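Local atomic coordinates of hypothetical protein (Bacteroides ovatus, PDB entry 4EPS), a protein that is probably a component of the tip of fimbriae, the filamentous cell-surface appendages that mediate adhesion and biofilm formation. Residues A[302-307]-A[323-328]; A[365-370]-A[389-394]; A[429-434]-A[504-509]. All coordinates share one frame; numbering follows the deposited sequence. Where two conformers were deposited one is given.

Contact 1 (A[302-307]-A[323-328])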
# COMPACT_ATOMS: atom_id res chain seq x y z
N ASN A 302 3.63 -4.01 -17.70
CA ASN A 302 4.14 -3.22 -18.81
C ASN A 302 3.75 -3.98 -20.10
O ASN A 302 4.25 -5.09 -20.28
CB ASN A 302 5.67 -3.02 -18.67
CG ASN A 302 6.29 -2.16 -19.74
OD1 ASN A 302 5.82 -2.12 -20.87
ND2 ASN A 302 7.40 -1.49 -19.43
N PRO A 303 2.89 -3.42 -20.99
CA PRO A 303 2.44 -4.19 -22.17
C PRO A 303 3.28 -3.99 -23.43
O PRO A 303 2.86 -4.41 -24.52
CB PRO A 303 1.03 -3.67 -22.39
CG PRO A 303 1.13 -2.20 -21.98
CD PRO A 303 2.19 -2.11 -20.92
N MSE A 304 4.44 -3.31 -23.30
CA MSE A 304 5.29 -3.10 -24.47
C MSE A 304 5.86 -4.43 -24.94
O MSE A 304 6.37 -5.21 -24.13
CB MSE A 304 6.38 -2.07 -24.19
CG MSE A 304 5.84 -0.67 -24.25
SE MSE A 304 6.87 0.51 -23.17
CE MSE A 304 5.63 1.96 -23.11
N PRO A 305 5.75 -4.74 -26.26
CA PRO A 305 6.25 -6.05 -26.73
C PRO A 305 7.77 -6.23 -26.56
O PRO A 305 8.22 -7.36 -26.29
CB PRO A 305 5.83 -6.09 -28.21
CG PRO A 305 5.62 -4.69 -28.61
CD PRO A 305 5.17 -3.95 -27.37
N SER A 306 8.56 -5.15 -26.64
CA SER A 306 10.02 -5.28 -26.46
C SER A 306 10.38 -5.57 -24.98
O SER A 306 11.50 -5.98 -24.69
CB SER A 306 10.75 -4.04 -26.96
OG SER A 306 10.40 -2.87 -26.24
N VAL A 307 9.42 -5.37 -24.06
CA VAL A 307 9.58 -5.67 -22.64
C VAL A 307 9.01 -7.09 -22.40
O VAL A 307 9.73 -8.00 -21.97
CB VAL A 307 8.94 -4.57 -21.72
CG1 VAL A 307 9.00 -4.97 -20.25
CG2 VAL A 307 9.64 -3.22 -21.93
N ALA A 323 6.45 0.37 -31.54
CA ALA A 323 5.68 1.60 -31.76
C ALA A 323 5.06 2.14 -30.46
O ALA A 323 4.96 3.35 -30.31
CB ALA A 323 4.58 1.34 -32.78
N LEU A 324 4.65 1.24 -29.54
CA LEU A 324 4.06 1.63 -28.26
C LEU A 324 5.11 2.33 -27.39
O LEU A 324 4.81 3.37 -26.80
CB LEU A 324 3.48 0.39 -27.54
CG LEU A 324 2.85 0.59 -26.14
CD1 LEU A 324 1.84 1.72 -26.13
CD2 LEU A 324 2.18 -0.72 -25.65
N LEU A 325 6.32 1.75 -27.28
CA LEU A 325 7.43 2.34 -26.50
C LEU A 325 7.81 3.70 -27.08
O LEU A 325 8.02 4.66 -26.34
CB LEU A 325 8.65 1.39 -26.51
CG LEU A 325 9.98 1.90 -25.90
CD1 LEU A 325 9.82 2.28 -24.41
CD2 LEU A 325 11.07 0.85 -26.02
N ARG A 326 7.85 3.79 -28.41
CA ARG A 326 8.20 5.03 -29.10
C ARG A 326 7.15 6.15 -28.91
O ARG A 326 7.51 7.27 -28.58
CB ARG A 326 8.40 4.70 -30.59
CG ARG A 326 8.98 5.81 -31.44
CD ARG A 326 9.50 5.23 -32.74
NE ARG A 326 8.44 4.60 -33.53
CZ ARG A 326 8.48 3.36 -34.00
NH1 ARG A 326 9.52 2.58 -33.75
NH2 ARG A 326 7.47 2.88 -34.72
N SER A 327 5.84 5.83 -29.08
CA SER A 327 4.79 6.85 -29.02
C SER A 327 4.23 7.14 -27.63
O SER A 327 3.74 8.25 -27.43
CB SER A 327 3.64 6.48 -29.94
OG SER A 327 4.12 6.25 -31.26
N HIS A 328 4.21 6.15 -26.70
CA HIS A 328 3.62 6.35 -25.38
C HIS A 328 4.50 5.66 -24.36
O HIS A 328 4.06 4.69 -23.73
CB HIS A 328 2.16 5.83 -25.35
CG HIS A 328 1.25 6.56 -26.28
ND1 HIS A 328 0.95 6.05 -27.54
CD2 HIS A 328 0.63 7.75 -26.13
CE1 HIS A 328 0.14 6.94 -28.11
NE2 HIS A 328 -0.07 7.99 -27.31
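Met304 lies against Leu324 and Leu325 in an apolar packing contact between the start of the short helix 305-308 and the helix 323-327, in the C-terminal lobe of the chain. Met304, present as selenomethionine, makes the largest share of the contact; two conformers were deposited and one is described. Its CG stands anti to the carbonyl carbon (chi1 -78°), and from there the chain runs out extended, at about a right angle to both leucine side chains. CG rests 3.8 Å from Leu324 CG, and farther out SE meets Leu325 CD1 at 3.7 Å. The terminal methyl CE comes near the carbonyl oxygen of His328, just past the end of the helix, although that approach depends on the conformer taken. Pro303 widens the patch modestly, its CG 4.1 Å from Leu324 CD2.

The backbone leading into helix 305-308 is folded by an Asx turn: Asn302 OD1 accepts from Met304 N at 3.0 Å, with the donor in the carbonyl plane of the side-chain amide. Met304 itself is the N-cap residue, and its O receives Val307 N at 3.1 Å in the first turn of the helix.

At the other side of the patch, Ser306 OG approaches Leu325 CD2 at 3.8 Å, but its polar partner is Asp322 OD2. The second carboxylate oxygen of Asp322, OD1, accepts from Leu325 N, so this one residue ties the first helix to the opening turn of the second. Beyond Leu324, Tyr390 of helix 389-403 and Thr427 continue the packing.

Contact 2 (A[365-370]-A[389-394])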
# COMPACT_ATOMS: atom_id res chain seq x y z
N SER A 365 11.12 -1.98 -40.56
CA SER A 365 12.11 -2.07 -39.48
C SER A 365 11.63 -1.37 -38.20
O SER A 365 12.15 -1.66 -37.11
CB SER A 365 13.43 -1.44 -39.93
OG SER A 365 13.26 -0.07 -40.26
N SER A 366 10.66 -0.45 -38.33
CA SER A 366 10.17 0.36 -37.21
C SER A 366 8.80 -0.10 -36.68
O SER A 366 8.35 0.41 -35.65
CB SER A 366 10.10 1.83 -37.61
OG SER A 366 9.51 1.99 -38.89
N TYR A 367 8.15 -1.06 -37.36
CA TYR A 367 6.84 -1.60 -36.95
C TYR A 367 6.83 -3.11 -37.13
O TYR A 367 7.70 -3.65 -37.81
CB TYR A 367 5.66 -0.98 -37.75
CG TYR A 367 5.55 0.53 -37.65
CD1 TYR A 367 6.29 1.35 -38.50
CD2 TYR A 367 4.68 1.13 -36.75
CE1 TYR A 367 6.23 2.74 -38.39
CE2 TYR A 367 4.60 2.52 -36.64
CZ TYR A 367 5.38 3.32 -37.47
OH TYR A 367 5.32 4.69 -37.42
N VAL A 368 5.85 -3.78 -36.51
CA VAL A 368 5.62 -5.21 -36.66
C VAL A 368 4.41 -5.34 -37.60
O VAL A 368 3.47 -4.56 -37.49
CB VAL A 368 5.37 -5.88 -35.26
CG1 VAL A 368 5.07 -7.37 -35.41
CG2 VAL A 368 6.57 -5.67 -34.33
N SER A 369 4.42 -6.32 -38.51
CA SER A 369 3.27 -6.53 -39.39
C SER A 369 2.01 -6.89 -38.58
O SER A 369 2.11 -7.49 -37.50
CB SER A 369 3.56 -7.63 -40.40
OG SER A 369 2.37 -7.90 -41.12
N VAL A 370 0.83 -6.50 -39.09
CA VAL A 370 -0.46 -6.81 -38.46
C VAL A 370 -0.80 -8.31 -38.66
O VAL A 370 -1.70 -8.82 -38.01
CB VAL A 370 -1.62 -5.91 -38.99
CG1 VAL A 370 -1.37 -4.44 -38.68
CG2 VAL A 370 -1.85 -6.13 -40.50
N GLY A 389 -1.81 -4.91 -30.26
CA GLY A 389 -2.91 -4.07 -30.73
C GLY A 389 -2.51 -2.62 -30.99
O GLY A 389 -2.92 -2.05 -31.99
N TYR A 390 -1.70 -2.03 -30.10
CA TYR A 390 -1.30 -0.63 -30.32
C TYR A 390 -0.49 -0.52 -31.63
O TYR A 390 -0.81 0.31 -32.50
CB TYR A 390 -0.54 -0.02 -29.13
CG TYR A 390 -0.26 1.43 -29.45
CD1 TYR A 390 -1.26 2.39 -29.38
CD2 TYR A 390 0.97 1.81 -30.01
CE1 TYR A 390 -1.03 3.72 -29.76
CE2 TYR A 390 1.20 3.13 -30.41
CZ TYR A 390 0.20 4.08 -30.29
OH TYR A 390 0.41 5.36 -30.72
N ASN A 391 0.52 -1.40 -31.79
CA ASN A 391 1.29 -1.50 -33.02
C ASN A 391 0.35 -1.58 -34.22
O ASN A 391 0.53 -0.86 -35.21
CB ASN A 391 2.18 -2.77 -32.98
CG ASN A 391 2.82 -3.08 -34.30
OD1 ASN A 391 3.89 -2.57 -34.62
ND2 ASN A 391 2.16 -3.90 -35.12
N ASN A 392 -0.63 -2.52 -34.15
CA ASN A 392 -1.55 -2.75 -35.27
C ASN A 392 -2.34 -1.49 -35.63
O ASN A 392 -2.58 -1.26 -36.83
CB ASN A 392 -2.51 -3.93 -34.96
CG ASN A 392 -1.76 -5.23 -34.77
OD1 ASN A 392 -0.55 -5.33 -35.07
ND2 ASN A 392 -2.42 -6.23 -34.16
N SER A 393 -2.75 -0.69 -34.62
CA SER A 393 -3.47 0.57 -34.86
C SER A 393 -2.59 1.55 -35.64
O SER A 393 -3.06 2.19 -36.59
CB SER A 393 -3.91 1.20 -33.54
OG SER A 393 -4.82 2.26 -33.77
N GLU A 394 -1.30 1.66 -35.26
CA GLU A 394 -0.37 2.57 -35.94
C GLU A 394 -0.10 2.10 -37.37
O GLU A 394 -0.00 2.94 -38.26
CB GLU A 394 0.93 2.76 -35.16
CG GLU A 394 0.75 3.74 -34.00
CD GLU A 394 2.00 4.51 -33.59
OE1 GLU A 394 3.10 4.19 -34.10
OE2 GLU A 394 1.88 5.39 -32.71
O HOH W 1 3.01 6.16 -36.97
O HOH W 2 5.55 5.29 -34.10
O HOH W 3 0.62 -7.79 -35.14
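Asn391 grips Val368 with both ends of its side-chain amide, and this is the tight centre of the contact between the loop 365-370 and the first turns of helix 389-403. OD1 accepts from Val368 N at 3.0 Å and ND2 gives to Val368 O at 2.8 Å, both bonds nearly straight. ND2 stands 38° out of the Val368 carbonyl plane, while that oxygen lies in the plane of the Asn391 amide. CG stands anti to the backbone N (chi1 170°), on the side of the helix that faces the loop. A further bond, ND2 to Asn392 OD1 at 3.1 Å, uses the second N-H and helps to fix the rotation of the amide. An alanine in place of Asn391 would probably leave the buried N-H and C=O of Val368 without their mates and the loop less firmly held to the helix. Next to it, Val370 CG1 packs 3.8 Å from Asn392 OD1, an oxygen that also accepts a hydrogen bond from a water at 2.7 Å; the same water donates to Ser369 O.

The Tyr367 end is wetter. Glu394 OE1 lies in the ring plane at its edge, 3.4 Å from CE2, with ring and carboxylate planes 52° apart, and two waters link the groups further out. One lies 2.8 Å from Tyr367 OH and only weakly reaches OE1; the other donates to Glu394 OE1 at 2.7 Å and is weakly held by Tyr367 OH. Arg326 adds a cation-pi contact to this ring. The arrangement is that of an asparagine side chain on a helix pairing with the N-H and C=O of one loop residue, as a peptide group does in a beta-like pair.

Contact 3 (A[429-434]-A[504-509])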
# COMPACT_ATOMS: atom_id res chain seq x y z
N TRP A 429 -7.89 4.65 -27.67
CA TRP A 429 -8.54 3.37 -27.94
C TRP A 429 -8.04 2.69 -29.24
O TRP A 429 -7.86 3.35 -30.27
CB TRP A 429 -10.07 3.56 -28.06
CG TRP A 429 -10.76 4.03 -26.80
CD1 TRP A 429 -11.46 5.20 -26.64
CD2 TRP A 429 -10.86 3.33 -25.55
NE1 TRP A 429 -11.99 5.26 -25.37
CE2 TRP A 429 -11.63 4.13 -24.68
CE3 TRP A 429 -10.38 2.08 -25.09
CZ2 TRP A 429 -11.93 3.74 -23.37
CZ3 TRP A 429 -10.67 1.70 -23.78
CH2 TRP A 429 -11.44 2.52 -22.94
N TYR A 430 -7.89 1.36 -29.19
CA TYR A 430 -7.52 0.58 -30.39
C TYR A 430 -8.21 -0.79 -30.34
O TYR A 430 -8.59 -1.26 -29.27
CB TYR A 430 -5.99 0.43 -30.55
CG TYR A 430 -5.31 -0.23 -29.37
CD1 TYR A 430 -5.24 -1.63 -29.26
CD2 TYR A 430 -4.81 0.53 -28.31
CE1 TYR A 430 -4.67 -2.24 -28.14
CE2 TYR A 430 -4.22 -0.07 -27.21
CZ TYR A 430 -4.16 -1.45 -27.12
OH TYR A 430 -3.56 -2.03 -26.04
N VAL A 431 -8.34 -1.45 -31.50
CA VAL A 431 -8.90 -2.82 -31.56
C VAL A 431 -7.80 -3.75 -31.04
O VAL A 431 -6.69 -3.76 -31.59
CB VAL A 431 -9.39 -3.22 -32.97
CG1 VAL A 431 -9.84 -4.69 -33.00
CG2 VAL A 431 -10.52 -2.30 -33.46
N PRO A 432 -8.05 -4.53 -29.97
CA PRO A 432 -6.98 -5.38 -29.43
C PRO A 432 -6.49 -6.40 -30.44
O PRO A 432 -7.26 -6.86 -31.27
CB PRO A 432 -7.65 -6.08 -28.22
CG PRO A 432 -9.14 -6.03 -28.55
CD PRO A 432 -9.30 -4.67 -29.19
N SER A 433 -5.20 -6.78 -30.35
CA SER A 433 -4.68 -7.90 -31.13
C SER A 433 -5.38 -9.16 -30.62
O SER A 433 -5.91 -9.16 -29.50
CB SER A 433 -3.16 -8.04 -30.94
OG SER A 433 -2.88 -8.17 -29.55
N SER A 434 -5.28 -10.25 -31.37
CA SER A 434 -5.88 -11.53 -30.94
C SER A 434 -5.22 -11.98 -29.63
O SER A 434 -5.91 -12.53 -28.76
CB SER A 434 -5.74 -12.58 -32.04
OG SER A 434 -4.38 -12.72 -32.42
N TYR A 504 -17.21 -5.77 -31.22
CA TYR A 504 -16.09 -4.91 -30.86
C TYR A 504 -16.00 -4.68 -29.35
O TYR A 504 -16.99 -4.35 -28.71
CB TYR A 504 -16.27 -3.52 -31.49
CG TYR A 504 -15.92 -3.46 -32.96
CD1 TYR A 504 -14.61 -3.25 -33.37
CD2 TYR A 504 -16.91 -3.52 -33.94
CE1 TYR A 504 -14.28 -3.15 -34.72
CE2 TYR A 504 -16.59 -3.43 -35.29
CZ TYR A 504 -15.28 -3.23 -35.67
OH TYR A 504 -14.94 -3.12 -36.99
N ARG A 505 -14.78 -4.74 -28.84
CA ARG A 505 -14.35 -4.22 -27.53
C ARG A 505 -13.05 -3.47 -27.82
O ARG A 505 -12.24 -3.97 -28.59
CB ARG A 505 -14.14 -5.33 -26.49
CG ARG A 505 -15.43 -5.89 -25.89
CD ARG A 505 -15.97 -4.97 -24.79
NE ARG A 505 -17.26 -5.47 -24.31
CZ ARG A 505 -17.93 -4.98 -23.28
NH1 ARG A 505 -17.44 -3.94 -22.60
NH2 ARG A 505 -19.11 -5.47 -22.95
N PHE A 506 -12.90 -2.27 -27.31
CA PHE A 506 -11.66 -1.52 -27.52
C PHE A 506 -10.81 -1.60 -26.28
O PHE A 506 -11.31 -1.79 -25.17
CB PHE A 506 -11.96 -0.05 -27.89
CG PHE A 506 -12.48 0.04 -29.31
CD1 PHE A 506 -13.84 -0.12 -29.58
CD2 PHE A 506 -11.60 0.26 -30.37
CE1 PHE A 506 -14.31 -0.09 -30.91
CE2 PHE A 506 -12.08 0.30 -31.69
CZ PHE A 506 -13.42 0.09 -31.95
N PHE A 507 -9.51 -1.47 -26.49
CA PHE A 507 -8.51 -1.42 -25.43
C PHE A 507 -7.74 -0.10 -25.47
O PHE A 507 -7.62 0.51 -26.52
CB PHE A 507 -7.48 -2.53 -25.66
CG PHE A 507 -7.77 -3.89 -25.07
CD1 PHE A 507 -9.04 -4.45 -25.16
CD2 PHE A 507 -6.73 -4.68 -24.57
CE1 PHE A 507 -9.29 -5.76 -24.70
CE2 PHE A 507 -6.98 -5.98 -24.10
CZ PHE A 507 -8.25 -6.51 -24.19
N LEU A 508 -7.12 0.26 -24.34
CA LEU A 508 -6.16 1.36 -24.29
C LEU A 508 -5.05 0.93 -23.35
O LEU A 508 -5.28 0.07 -22.50
CB LEU A 508 -6.80 2.72 -23.91
CG LEU A 508 -7.44 2.94 -22.52
CD1 LEU A 508 -6.38 2.98 -21.38
CD2 LEU A 508 -8.20 4.27 -22.53
N GLY A 509 -3.87 1.49 -23.52
CA GLY A 509 -2.74 1.25 -22.62
C GLY A 509 -2.58 2.49 -21.75
O GLY A 509 -2.81 3.61 -22.22
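Tyr430 and Leu508 both hold CG between the backbone N and the carbonyl carbon (chi1 58° and 65°), and both side chains take part in contacts with aromatic faces. Over one face of the Tyr430 ring sits Phe507 O, 3.3 Å from CD2, and Phe507 CB makes a CH-pi contact with the same ring. The ring's hydroxyl is bonded to Glu436. Leu508 CD2 lies over the face of the Trp429 six-membered ring, 3.7 Å from its centroid, and Trp429 NE1 is held by Phe420 O. Pro432 CB sits over the centre of the Phe507 ring, 3.7 Å from its centroid, with the two side chains crossing at about a right angle. Val431 CG2 meets Phe506 CE2 at 3.5 Å.

Among these buried side chains the backbones join twice: Tyr430 N to Phe507 O at 2.8 Å and Phe507 N to Tyr430 O at 2.9 Å. Strand 502-509 also bonds to strands 334-338 and 342-344, through Tyr504, Phe506 and Leu508. The Tyr430-Phe507 couple is an isolated antiparallel beta bridge, a hydrogen-bonded pair that joins the loop before helix 434-438 to the six-stranded antiparallel sheet.

All three contacts lie in the C-terminal lobe, on the same side of the chain's centre, and are in series along the chain, each closing before the next opens. Contacts 1 and 2 have centres about 11 Å apart and touch: Arg326 NH2 reaches Ser366 O, Ser327 OG reaches Glu394 OE2, and the rings of His328 and Tyr390 meet. Contacts 2 and 3, about 13 Å apart between centres, pack through Gly389, Tyr390 and Ser393 against Tyr430. Contacts 1 and 3, with centres about 15 Å apart, do not touch. Helix 389-403 thus links the two outer contacts and joins the last strand of the chain to earlier helices of the lobe.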